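Local coordinates for protein ATP-dependent DNA helicase (Mycobacterium smegmatis, PDB 5V9X) that probably couples ATP hydrolysis to 3'-to-5' movement along a single-stranded DNA tracking strand, unwinding RNA:DNA hybrids, at residues Met173-Ala178 with Leu541-Gly546; Val188-Val193 with Leu207-Leu212; Asp462-His467 with Glu501-Leu506. One frame throughout, in Å; residues are numbered along the deposited sequence.

Interaction 1: residues Met173-Ala178 with Leu541-Gly546. With nucleotides of chain B.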
loop_
_atom_site.group_PDB
_atom_site.type_symbol
_atom_site.label_atom_id
_atom_site.label_comp_id
_atom_site.label_asym_id
_atom_site.label_seq_id
_atom_site.Cartn_x
_atom_site.Cartn_y
_atom_site.Cartn_z
ATOM N N MET A 173 -20.712 -8.092 -6.353
ATOM C CA MET A 173 -21.555 -8.427 -7.495
ATOM C C MET A 173 -21.455 -9.908 -7.836
ATOM O O MET A 173 -22.451 -10.534 -8.216
ATOM C CB MET A 173 -21.172 -7.570 -8.696
ATOM C CG MET A 173 -21.296 -6.079 -8.449
ATOM S SD MET A 173 -20.977 -5.124 -9.935
ATOM C CE MET A 173 -22.299 -5.719 -10.993
ATOM N N LEU A 174 -20.259 -10.486 -7.710
ATOM C CA LEU A 174 -20.086 -11.911 -7.962
ATOM C C LEU A 174 -20.749 -12.773 -6.896
ATOM O O LEU A 174 -20.957 -13.970 -7.123
ATOM C CB LEU A 174 -18.598 -12.247 -8.051
ATOM C CG LEU A 174 -17.866 -11.657 -9.256
ATOM C CD1 LEU A 174 -16.362 -11.734 -9.054
ATOM C CD2 LEU A 174 -18.279 -12.379 -10.526
ATOM N N THR A 175 -21.084 -12.196 -5.745
ATOM C CA THR A 175 -21.724 -12.911 -4.648
ATOM C C THR A 175 -23.171 -12.449 -4.480
ATOM O O THR A 175 -23.684 -12.316 -3.367
ATOM C CB THR A 175 -20.925 -12.729 -3.359
ATOM O OG1 THR A 175 -19.527 -12.824 -3.658
ATOM C CG2 THR A 175 -21.272 -13.810 -2.339
ATOM N N SER A 176 -23.841 -12.196 -5.598
ATOM C CA SER A 176 -25.231 -11.761 -5.594
ATOM C C SER A 176 -25.792 -11.978 -6.992
ATOM O O SER A 176 -25.094 -12.442 -7.896
ATOM C CB SER A 176 -25.357 -10.298 -5.158
ATOM O OG SER A 176 -24.573 -9.450 -5.980
ATOM N N ALA A 177 -27.070 -11.635 -7.162
ATOM C CA ALA A 177 -27.714 -11.755 -8.463
ATOM C C ALA A 177 -27.155 -10.780 -9.491
ATOM O O ALA A 177 -27.478 -10.906 -10.676
ATOM C CB ALA A 177 -29.222 -11.551 -8.319
ATOM N N ALA A 178 -26.325 -9.822 -9.070
ATOM C CA ALA A 178 -25.736 -8.873 -10.006
ATOM C C ALA A 178 -24.744 -9.530 -10.956
ATOM O O ALA A 178 -24.454 -8.964 -12.015
ATOM C CB ALA A 178 -25.047 -7.741 -9.241
ATOM N N LEU A 541 -23.084 -12.987 5.275
ATOM C CA LEU A 541 -21.804 -12.980 5.971
ATOM C C LEU A 541 -20.670 -12.555 5.045
ATOM O O LEU A 541 -19.785 -11.792 5.448
ATOM C CB LEU A 541 -21.526 -14.361 6.556
ATOM C CG LEU A 541 -20.111 -14.569 7.084
ATOM C CD1 LEU A 541 -19.853 -13.682 8.288
ATOM C CD2 LEU A 541 -19.907 -16.022 7.434
ATOM N N ALA A 542 -20.679 -13.040 3.802
ATOM C CA ALA A 542 -19.591 -12.725 2.882
ATOM C C ALA A 542 -19.669 -11.281 2.403
ATOM O O ALA A 542 -18.642 -10.602 2.294
ATOM C CB ALA A 542 -19.612 -13.685 1.693
ATOM N N VAL A 543 -20.874 -10.792 2.114
ATOM C CA VAL A 543 -20.992 -9.459 1.533
ATOM C C VAL A 543 -20.763 -8.371 2.580
ATOM O O VAL A 543 -20.348 -7.259 2.237
ATOM C CB VAL A 543 -22.351 -9.300 0.829
ATOM C CG1 VAL A 543 -22.489 -10.330 -0.282
ATOM C CG2 VAL A 543 -23.487 -9.439 1.823
ATOM N N THR A 544 -21.011 -8.657 3.855
ATOM C CA THR A 544 -20.715 -7.711 4.923
ATOM C C THR A 544 -19.316 -7.898 5.501
ATOM O O THR A 544 -19.005 -7.316 6.544
ATOM C CB THR A 544 -21.759 -7.821 6.039
ATOM O OG1 THR A 544 -21.788 -9.160 6.548
ATOM C CG2 THR A 544 -23.139 -7.444 5.516
ATOM N N SER A 545 -18.465 -8.687 4.838
ATOM C CA SER A 545 -17.125 -8.948 5.356
ATOM C C SER A 545 -16.203 -7.749 5.183
ATOM O O SER A 545 -15.335 -7.510 6.030
ATOM C CB SER A 545 -16.518 -10.163 4.657
ATOM O OG SER A 545 -16.126 -9.841 3.335
ATOM N N GLY A 546 -16.362 -6.997 4.098
ATOM C CA GLY A 546 -15.482 -5.890 3.803
ATOM C C GLY A 546 -14.269 -6.237 2.970
ATOM O O GLY A 546 -13.501 -5.332 2.622
ATOM P P DG B 11 -21.251 -1.553 0.647
ATOM O OP1 DG B 11 -21.045 -0.922 -0.676
ATOM O OP2 DG B 11 -21.961 -0.832 1.725
ATOM O "O5'" DG B 11 -22.000 -2.944 0.447
ATOM C "C5'" DG B 11 -22.299 -3.749 1.568
ATOM C "C4'" DG B 11 -22.967 -5.028 1.123
ATOM O "O4'" DG B 11 -23.547 -5.693 2.265
ATOM C "C3'" DG B 11 -24.091 -4.837 0.107
ATOM O "O3'" DG B 11 -23.840 -5.637 -1.033
ATOM C "C2'" DG B 11 -25.362 -5.270 0.849
ATOM C "C1'" DG B 11 -24.820 -6.186 1.936
ATOM N N9 DG B 11 -25.620 -6.186 3.154
ATOM C C8 DG B 11 -26.298 -7.246 3.707
ATOM N N7 DG B 11 -26.919 -6.943 4.814
ATOM C C5 DG B 11 -26.629 -5.599 5.010
ATOM C C6 DG B 11 -27.025 -4.721 6.044
ATOM O O6 DG B 11 -27.737 -4.964 7.027
ATOM N N1 DG B 11 -26.509 -3.440 5.859
ATOM C C2 DG B 11 -25.709 -3.059 4.806
ATOM N N2 DG B 11 -25.305 -1.780 4.795
ATOM N N3 DG B 11 -25.330 -3.872 3.831
ATOM C C4 DG B 11 -25.826 -5.121 3.998
ATOM P P DA B 13 -29.060 -10.501 -3.844
ATOM O OP1 DA B 13 -28.395 -11.544 -4.655
ATOM O OP2 DA B 13 -29.554 -9.270 -4.496
ATOM O "O5'" DA B 13 -30.283 -11.159 -3.062
ATOM C "C5'" DA B 13 -30.047 -11.843 -1.840
ATOM C "C4'" DA B 13 -31.319 -11.938 -1.022
ATOM O "O4'" DA B 13 -31.542 -10.687 -0.319
ATOM C "C3'" DA B 13 -32.586 -12.198 -1.830
ATOM O "O3'" DA B 13 -33.456 -13.042 -1.097
ATOM C "C2'" DA B 13 -33.171 -10.800 -2.001
ATOM C "C1'" DA B 13 -32.801 -10.155 -0.678
ATOM N N9 DA B 13 -32.677 -8.706 -0.758
ATOM C C8 DA B 13 -32.507 -7.954 -1.887
ATOM N N7 DA B 13 -32.422 -6.666 -1.657
ATOM C C5 DA B 13 -32.543 -6.566 -0.282
ATOM C C6 DA B 13 -32.533 -5.464 0.595
ATOM N N6 DA B 13 -32.390 -4.199 0.185
ATOM N N1 DA B 13 -32.678 -5.713 1.913
ATOM C C2 DA B 13 -32.821 -6.981 2.319
ATOM N N3 DA B 13 -32.844 -8.095 1.592
ATOM C C4 DA B 13 -32.700 -7.815 0.287
ATOM P P DG B 9 -10.638 4.233 -1.242
ATOM O OP1 DG B 9 -10.781 4.776 -2.612
ATOM O OP2 DG B 9 -10.916 5.092 -0.067
ATOM O "O5'" DG B 9 -11.534 2.924 -1.117
ATOM C "C5'" DG B 9 -11.250 1.798 -1.936
ATOM C "C4'" DG B 9 -12.082 0.603 -1.515
ATOM O "O4'" DG B 9 -11.591 0.097 -0.248
ATOM C "C3'" DG B 9 -13.566 0.891 -1.319
ATOM O "O3'" DG B 9 -14.335 -0.182 -1.836
ATOM C "C2'" DG B 9 -13.710 1.013 0.197
ATOM C "C1'" DG B 9 -12.634 0.061 0.701
ATOM N N9 DG B 9 -12.077 0.450 1.993
ATOM C C8 DG B 9 -11.440 1.629 2.295
ATOM N N7 DG B 9 -11.041 1.701 3.533
ATOM C C5 DG B 9 -11.434 0.492 4.089
ATOM C C6 DG B 9 -11.269 0.004 5.404
ATOM O O6 DG B 9 -10.727 0.561 6.368
ATOM N N1 DG B 9 -11.812 -1.270 5.553
ATOM C C2 DG B 9 -12.435 -1.981 4.553
ATOM N N2 DG B 9 -12.896 -3.198 4.887
ATOM N N3 DG B 9 -12.595 -1.532 3.312
ATOM C C4 DG B 9 -12.072 -0.291 3.155
#
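Val543 lies between Thr175 and the bound DNA, at a seam where the DEAD/DEAH-box helicase domain meets the winged-helix region characteristic of the Lhr family. One of its methyls serves the protein: CG1 is 4.2 Å from CB of Thr175 and also approaches the carbonyl O of that residue. The other serves the nucleic acid, with CG2 3.5 Å from C1' of DG11 of chain B. A chi1 of -60° splits the branches this way, placing CG1 beside the backbone N and CG2 between N and the carbonyl carbon. One residue earlier, CB of Ala542 lies 4.4 Å from CG2 of Thr175, a loose methyl-to-methyl approach that Ala470 of helix 461-471 also touches. The hydroxyl of Thr175 is engaged within its own domain, where OG1 hydrogen-bonds to Phe171 O and to Arg211, while its carbonyl O accepts from Gln539 of the winged-helix region.

Both segments leave their helices here, and both contact the tracking strand with the residues that follow. Beyond helix 167-174, the backbone N of Ala177 donates to OP1 of DA13 of chain B at 2.8 Å, with an N-H...O angle of 151°. Beyond helix 538-543, CG2 of Thr544 reaches C8 of DG11 of chain B at 3.6 Å, meeting the base by apolar contact, and Gly546 O accepts from N2 of DG9 of chain B, 3.2 Å away. The DNA is thus gripped at phosphate, sugar and base. At the end of the second helix the carbonyl O of Ala542 takes two donors from one residue, the backbone N of Ser545 and its hydroxyl OG, the latter at 2.8 Å and tilted 20° from the carbonyl plane.

Interaction 2: residues Val188-Val193 with Leu207-Leu212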
loop_
_atom_site.group_PDB
_atom_site.type_symbol
_atom_site.label_atom_id
_atom_site.label_comp_id
_atom_site.label_asym_id
_atom_site.label_seq_id
_atom_site.Cartn_x
_atom_site.Cartn_y
_atom_site.Cartn_z
ATOM N N VAL A 188 -11.141 -7.193 -19.316
ATOM C CA VAL A 188 -10.974 -6.815 -17.918
ATOM C C VAL A 188 -9.717 -5.965 -17.807
ATOM O O VAL A 188 -8.610 -6.448 -18.076
ATOM C CB VAL A 188 -10.882 -8.038 -16.990
ATOM C CG1 VAL A 188 -10.473 -7.606 -15.592
ATOM C CG2 VAL A 188 -12.214 -8.771 -16.950
ATOM N N ILE A 189 -9.886 -4.707 -17.412
ATOM C CA ILE A 189 -8.777 -3.787 -17.197
ATOM C C ILE A 189 -8.524 -3.690 -15.700
ATOM O O ILE A 189 -9.446 -3.399 -14.926
ATOM C CB ILE A 189 -9.074 -2.401 -17.797
ATOM C CG1 ILE A 189 -9.479 -2.525 -19.267
ATOM C CG2 ILE A 189 -7.867 -1.485 -17.649
ATOM C CD1 ILE A 189 -9.841 -1.203 -19.912
ATOM N N VAL A 190 -7.288 -3.945 -15.288
ATOM C CA VAL A 190 -6.873 -3.823 -13.898
ATOM C C VAL A 190 -5.872 -2.678 -13.842
ATOM O O VAL A 190 -4.678 -2.864 -14.104
ATOM C CB VAL A 190 -6.279 -5.125 -13.351
ATOM C CG1 VAL A 190 -5.792 -4.927 -11.922
ATOM C CG2 VAL A 190 -7.309 -6.241 -13.410
ATOM N N ASP A 191 -6.363 -1.489 -13.512
ATOM C CA ASP A 191 -5.525 -0.301 -13.438
ATOM C C ASP A 191 -4.759 -0.276 -12.122
ATOM O O ASP A 191 -5.250 -0.734 -11.087
ATOM C CB ASP A 191 -6.379 0.956 -13.571
ATOM C CG ASP A 191 -5.613 2.128 -14.142
ATOM O OD1 ASP A 191 -4.366 2.120 -14.073
ATOM O OD2 ASP A 191 -6.264 3.059 -14.660
ATOM N N GLU A 192 -3.548 0.274 -12.173
ATOM C CA GLU A 192 -2.669 0.370 -11.009
ATOM C C GLU A 192 -2.477 -0.999 -10.358
ATOM O O GLU A 192 -2.638 -1.173 -9.149
ATOM C CB GLU A 192 -3.202 1.391 -10.002
ATOM C CG GLU A 192 -3.594 2.728 -10.613
ATOM C CD GLU A 192 -2.440 3.428 -11.306
ATOM O OE1 GLU A 192 -1.269 3.149 -10.964
ATOM O OE2 GLU A 192 -2.706 4.264 -12.198
ATOM N N VAL A 193 -2.119 -1.982 -11.189
ATOM C CA VAL A 193 -2.050 -3.367 -10.740
ATOM C C VAL A 193 -0.972 -3.575 -9.680
ATOM O O VAL A 193 -1.051 -4.530 -8.897
ATOM C CB VAL A 193 -1.838 -4.288 -11.959
ATOM C CG1 VAL A 193 -0.505 -3.994 -12.627
ATOM C CG2 VAL A 193 -1.950 -5.756 -11.568
ATOM N N LEU A 207 -8.828 -14.059 -7.038
ATOM C CA LEU A 207 -9.870 -15.079 -7.005
ATOM C C LEU A 207 -11.179 -14.569 -7.598
ATOM O O LEU A 207 -11.888 -15.323 -8.274
ATOM C CB LEU A 207 -10.083 -15.569 -5.574
ATOM C CG LEU A 207 -8.972 -16.454 -5.008
ATOM C CD1 LEU A 207 -9.304 -16.892 -3.592
ATOM C CD2 LEU A 207 -8.742 -17.661 -5.904
ATOM N N SER A 208 -11.521 -13.301 -7.347
ATOM C CA SER A 208 -12.708 -12.720 -7.968
ATOM C C SER A 208 -12.654 -12.855 -9.484
ATOM O O SER A 208 -13.648 -13.224 -10.120
ATOM C CB SER A 208 -12.846 -11.248 -7.570
ATOM O OG SER A 208 -13.199 -11.110 -6.205
ATOM N N LEU A 209 -11.489 -12.579 -10.078
ATOM C CA LEU A 209 -11.354 -12.664 -11.527
ATOM C C LEU A 209 -11.490 -14.098 -12.029
ATOM O O LEU A 209 -12.022 -14.318 -13.124
ATOM C CB LEU A 209 -10.017 -12.068 -11.965
ATOM C CG LEU A 209 -9.839 -10.568 -11.709
ATOM C CD1 LEU A 209 -8.467 -10.094 -12.174
ATOM C CD2 LEU A 209 -10.949 -9.764 -12.380
ATOM N N GLU A 210 -11.019 -15.083 -11.258
ATOM C CA GLU A 210 -11.199 -16.472 -11.669
ATOM C C GLU A 210 -12.656 -16.898 -11.539
ATOM O O GLU A 210 -13.164 -17.659 -12.371
ATOM C CB GLU A 210 -10.294 -17.394 -10.853
ATOM C CG GLU A 210 -8.818 -17.310 -11.218
ATOM C CD GLU A 210 -8.541 -17.687 -12.667
ATOM O OE1 GLU A 210 -7.597 -17.119 -13.258
ATOM O OE2 GLU A 210 -9.262 -18.551 -13.214
ATOM N N ARG A 211 -13.344 -16.420 -10.499
ATOM C CA ARG A 211 -14.781 -16.654 -10.393
ATOM C C ARG A 211 -15.527 -16.007 -11.553
ATOM O O ARG A 211 -16.537 -16.540 -12.029
ATOM C CB ARG A 211 -15.302 -16.133 -9.056
ATOM C CG ARG A 211 -14.797 -16.908 -7.851
ATOM C CD ARG A 211 -15.167 -16.214 -6.552
ATOM N NE ARG A 211 -16.599 -15.949 -6.452
ATOM C CZ ARG A 211 -17.160 -15.250 -5.470
ATOM N NH1 ARG A 211 -16.408 -14.746 -4.502
ATOM N NH2 ARG A 211 -18.470 -15.053 -5.453
ATOM N N LEU A 212 -15.047 -14.852 -12.021
ATOM C CA LEU A 212 -15.613 -14.241 -13.219
ATOM C C LEU A 212 -15.438 -15.150 -14.430
ATOM O O LEU A 212 -16.409 -15.466 -15.129
ATOM C CB LEU A 212 -14.959 -12.882 -13.472
ATOM C CG LEU A 212 -15.355 -12.159 -14.765
ATOM C CD1 LEU A 212 -16.799 -11.684 -14.707
ATOM C CD2 LEU A 212 -14.416 -11.001 -15.048
#
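Strand 188-191 and helix 207-212 run almost exactly antiparallel, at 173°, with their axes 11.9 Å apart, and the backbones come nearest where CA of Val188 faces CA of Leu209. They form the first half of a beta-alpha-beta crossover: helix 200-213 packs over the parallel sheet and leads back to strand 221-226, which hydrogen-bonds alongside strand 187-191.

Alternate residues of the strand point at the helix, and Val188 has the largest share, dividing its methyls between two leucines. CG2 reaches toward Leu212 tip to tip, 3.7 Å from CD2. CG1, anti to the backbone N (chi1 170°), goes the other way and lies 3.9 Å from CD2 of Leu209, the two side chains crossing obliquely. Leu209 uses its second branch as well, bringing CD1 to 4.2 Å from CG2 of Val190. Leu209 and Leu212, three residues apart, therefore straddle Val188.

Past this apolar layer the strand leads into Asp191-Glu192-Val193, the start of the DEAD/DEAH-box (Walker B) motif, where Glu192 touches the bound ATP analogue and Asp191 hydrogen-bonds to Tyr102. Since only aliphatic branches meet, helix and sheet are held here by burial and van der Waals contact without directional bonds, while the strand's backbone hydrogen-bonds to its neighbouring strands.

Interaction 3: residues Asp462-His467 with Glu501-Leu506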
loop_
_atom_site.group_PDB
_atom_site.type_symbol
_atom_site.label_atom_id
_atom_site.label_comp_id
_atom_site.label_asym_id
_atom_site.label_seq_id
_atom_site.Cartn_x
_atom_site.Cartn_y
_atom_site.Cartn_z
ATOM N N ASP A 462 -6.688 -17.655 4.392
ATOM C CA ASP A 462 -7.850 -16.910 4.867
ATOM C C ASP A 462 -8.603 -16.269 3.709
ATOM O O ASP A 462 -9.839 -16.250 3.701
ATOM C CB ASP A 462 -7.429 -15.862 5.899
ATOM C CG ASP A 462 -6.387 -14.890 5.369
ATOM O OD1 ASP A 462 -5.987 -15.006 4.190
ATOM O OD2 ASP A 462 -5.966 -14.003 6.143
ATOM N N VAL A 463 -7.875 -15.745 2.717
ATOM C CA VAL A 463 -8.517 -15.207 1.520
ATOM C C VAL A 463 -9.290 -16.302 0.796
ATOM O O VAL A 463 -10.399 -16.075 0.294
ATOM C CB VAL A 463 -7.471 -14.547 0.601
ATOM C CG1 VAL A 463 -8.069 -14.236 -0.765
ATOM C CG2 VAL A 463 -6.924 -13.282 1.245
ATOM N N LEU A 464 -8.718 -17.508 0.736
ATOM C CA LEU A 464 -9.413 -18.640 0.129
ATOM C C LEU A 464 -10.700 -18.963 0.878
ATOM O O LEU A 464 -11.760 -19.142 0.267
ATOM C CB LEU A 464 -8.489 -19.858 0.099
ATOM C CG LEU A 464 -9.125 -21.210 -0.238
ATOM C CD1 LEU A 464 -9.630 -21.233 -1.670
ATOM C CD2 LEU A 464 -8.145 -22.349 0.007
ATOM N N ALA A 465 -10.623 -19.039 2.210
ATOM C CA ALA A 465 -11.795 -19.386 3.009
ATOM C C ALA A 465 -12.935 -18.402 2.783
ATOM O O ALA A 465 -14.103 -18.802 2.698
ATOM C CB ALA A 465 -11.420 -19.440 4.491
ATOM N N GLN A 466 -12.619 -17.111 2.672
ATOM C CA GLN A 466 -13.659 -16.111 2.452
ATOM C C GLN A 466 -14.344 -16.322 1.107
ATOM O O GLN A 466 -15.578 -16.346 1.025
ATOM C CB GLN A 466 -13.065 -14.704 2.544
ATOM C CG GLN A 466 -14.072 -13.596 2.278
ATOM C CD GLN A 466 -13.475 -12.210 2.420
ATOM O OE1 GLN A 466 -13.730 -11.325 1.601
ATOM N NE2 GLN A 466 -12.682 -12.011 3.468
ATOM N N HIS A 467 -13.557 -16.479 0.036
ATOM C CA HIS A 467 -14.141 -16.750 -1.274
ATOM C C HIS A 467 -14.922 -18.056 -1.268
ATOM O O HIS A 467 -15.955 -18.171 -1.935
ATOM C CB HIS A 467 -13.048 -16.784 -2.344
ATOM C CG HIS A 467 -12.709 -15.439 -2.910
ATOM N ND1 HIS A 467 -13.242 -14.973 -4.092
ATOM C CD2 HIS A 467 -11.892 -14.460 -2.456
ATOM C CE1 HIS A 467 -12.771 -13.764 -4.341
ATOM N NE2 HIS A 467 -11.948 -13.430 -3.363
ATOM N N GLU A 501 -8.315 -28.874 1.301
ATOM C CA GLU A 501 -9.288 -29.637 2.076
ATOM C C GLU A 501 -9.258 -29.237 3.544
ATOM O O GLU A 501 -10.301 -29.198 4.203
ATOM C CB GLU A 501 -9.031 -31.137 1.923
ATOM C CG GLU A 501 -9.045 -31.643 0.486
ATOM C CD GLU A 501 -10.401 -31.508 -0.185
ATOM O OE1 GLU A 501 -11.417 -31.345 0.524
ATOM O OE2 GLU A 501 -10.448 -31.570 -1.433
ATOM N N ALA A 502 -8.068 -28.931 4.072
ATOM C CA ALA A 502 -7.970 -28.470 5.454
ATOM C C ALA A 502 -8.788 -27.202 5.672
ATOM O O ALA A 502 -9.457 -27.056 6.703
ATOM C CB ALA A 502 -6.508 -28.236 5.831
ATOM N N THR A 503 -8.753 -26.278 4.712
ATOM C CA THR A 503 -9.557 -25.066 4.827
ATOM C C THR A 503 -11.048 -25.383 4.762
ATOM O O THR A 503 -11.842 -24.814 5.521
ATOM C CB THR A 503 -9.170 -24.070 3.733
ATOM O OG1 THR A 503 -7.808 -23.661 3.914
ATOM C CG2 THR A 503 -10.072 -22.847 3.777
ATOM N N LEU A 504 -11.446 -26.296 3.870
ATOM C CA LEU A 504 -12.857 -26.657 3.766
ATOM C C LEU A 504 -13.347 -27.340 5.038
ATOM O O LEU A 504 -14.499 -27.153 5.446
ATOM C CB LEU A 504 -13.086 -27.565 2.556
ATOM C CG LEU A 504 -12.646 -27.065 1.179
ATOM C CD1 LEU A 504 -13.201 -27.973 0.095
ATOM C CD2 LEU A 504 -13.080 -25.631 0.950
ATOM N N ASP A 505 -12.488 -28.140 5.672
ATOM C CA ASP A 505 -12.860 -28.786 6.928
ATOM C C ASP A 505 -13.193 -27.751 7.991
ATOM O O ASP A 505 -14.214 -27.854 8.681
ATOM C CB ASP A 505 -11.730 -29.693 7.415
ATOM C CG ASP A 505 -11.396 -30.784 6.430
ATOM O OD1 ASP A 505 -12.274 -31.128 5.612
ATOM O OD2 ASP A 505 -10.259 -31.298 6.472
ATOM N N LEU A 506 -12.329 -26.745 8.138
ATOM C CA LEU A 506 -12.554 -25.711 9.140
ATOM C C LEU A 506 -13.853 -24.962 8.873
ATOM O O LEU A 506 -14.619 -24.681 9.802
ATOM C CB LEU A 506 -11.363 -24.755 9.159
ATOM C CG LEU A 506 -11.348 -23.640 10.200
ATOM C CD1 LEU A 506 -11.755 -24.177 11.560
ATOM C CD2 LEU A 506 -9.957 -23.039 10.255
#
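Thr503 of helix 497-508 packs against Ala465 of helix 461-471, where the two backbones come within 6.4 Å between the CA atoms of these residues. Its CB already lies 4.2 Å from CD2 of Leu464. From there the side chain forks. With OG1 at a chi1 of -64°, the methyl CG2 stands opposite the backbone N and lies 3.7 Å from CB of Ala465. It also comes near that residue's CA. The small side chain of Ala465 is consistent with so close an approach.

Both helices belong to the winged-helix region of this Lhr-type helicase, and the three residues that touch are buried. The other branch of Thr503, OG1, runs past CD2 of Leu464 at 4.1 Å, the two side chains meeting at a slant. This is packing only: the hydroxyl's hydrogen bond goes to Ala499 O, one turn earlier in its own helix. Leu464 also touches Trp482 and Val486 of helix 479-488, and Phe492 and Leu495.

Going from the N terminus, the chain first passes 173-178, which opens interaction 1, and then strand 187-191, whose contact with 207-212 closes the short loop of interaction 2 inside the helicase domain. Most strands of the second RecA-like sheet follow before 462-467 enters the winged-helix region and pairs with 501-506 in interaction 3. Only at 541-546 does the chain return to close interaction 1, so interactions 2 and 3 lie in series, both nested within its long loop. All three also touch in space: Leu174 packs on Ser208, His467 packs against Ser208 and Arg211, and Ser545 approaches Gln466, joining the helicase domain to the winged-helix region, with interaction 1 the one that touches the DNA.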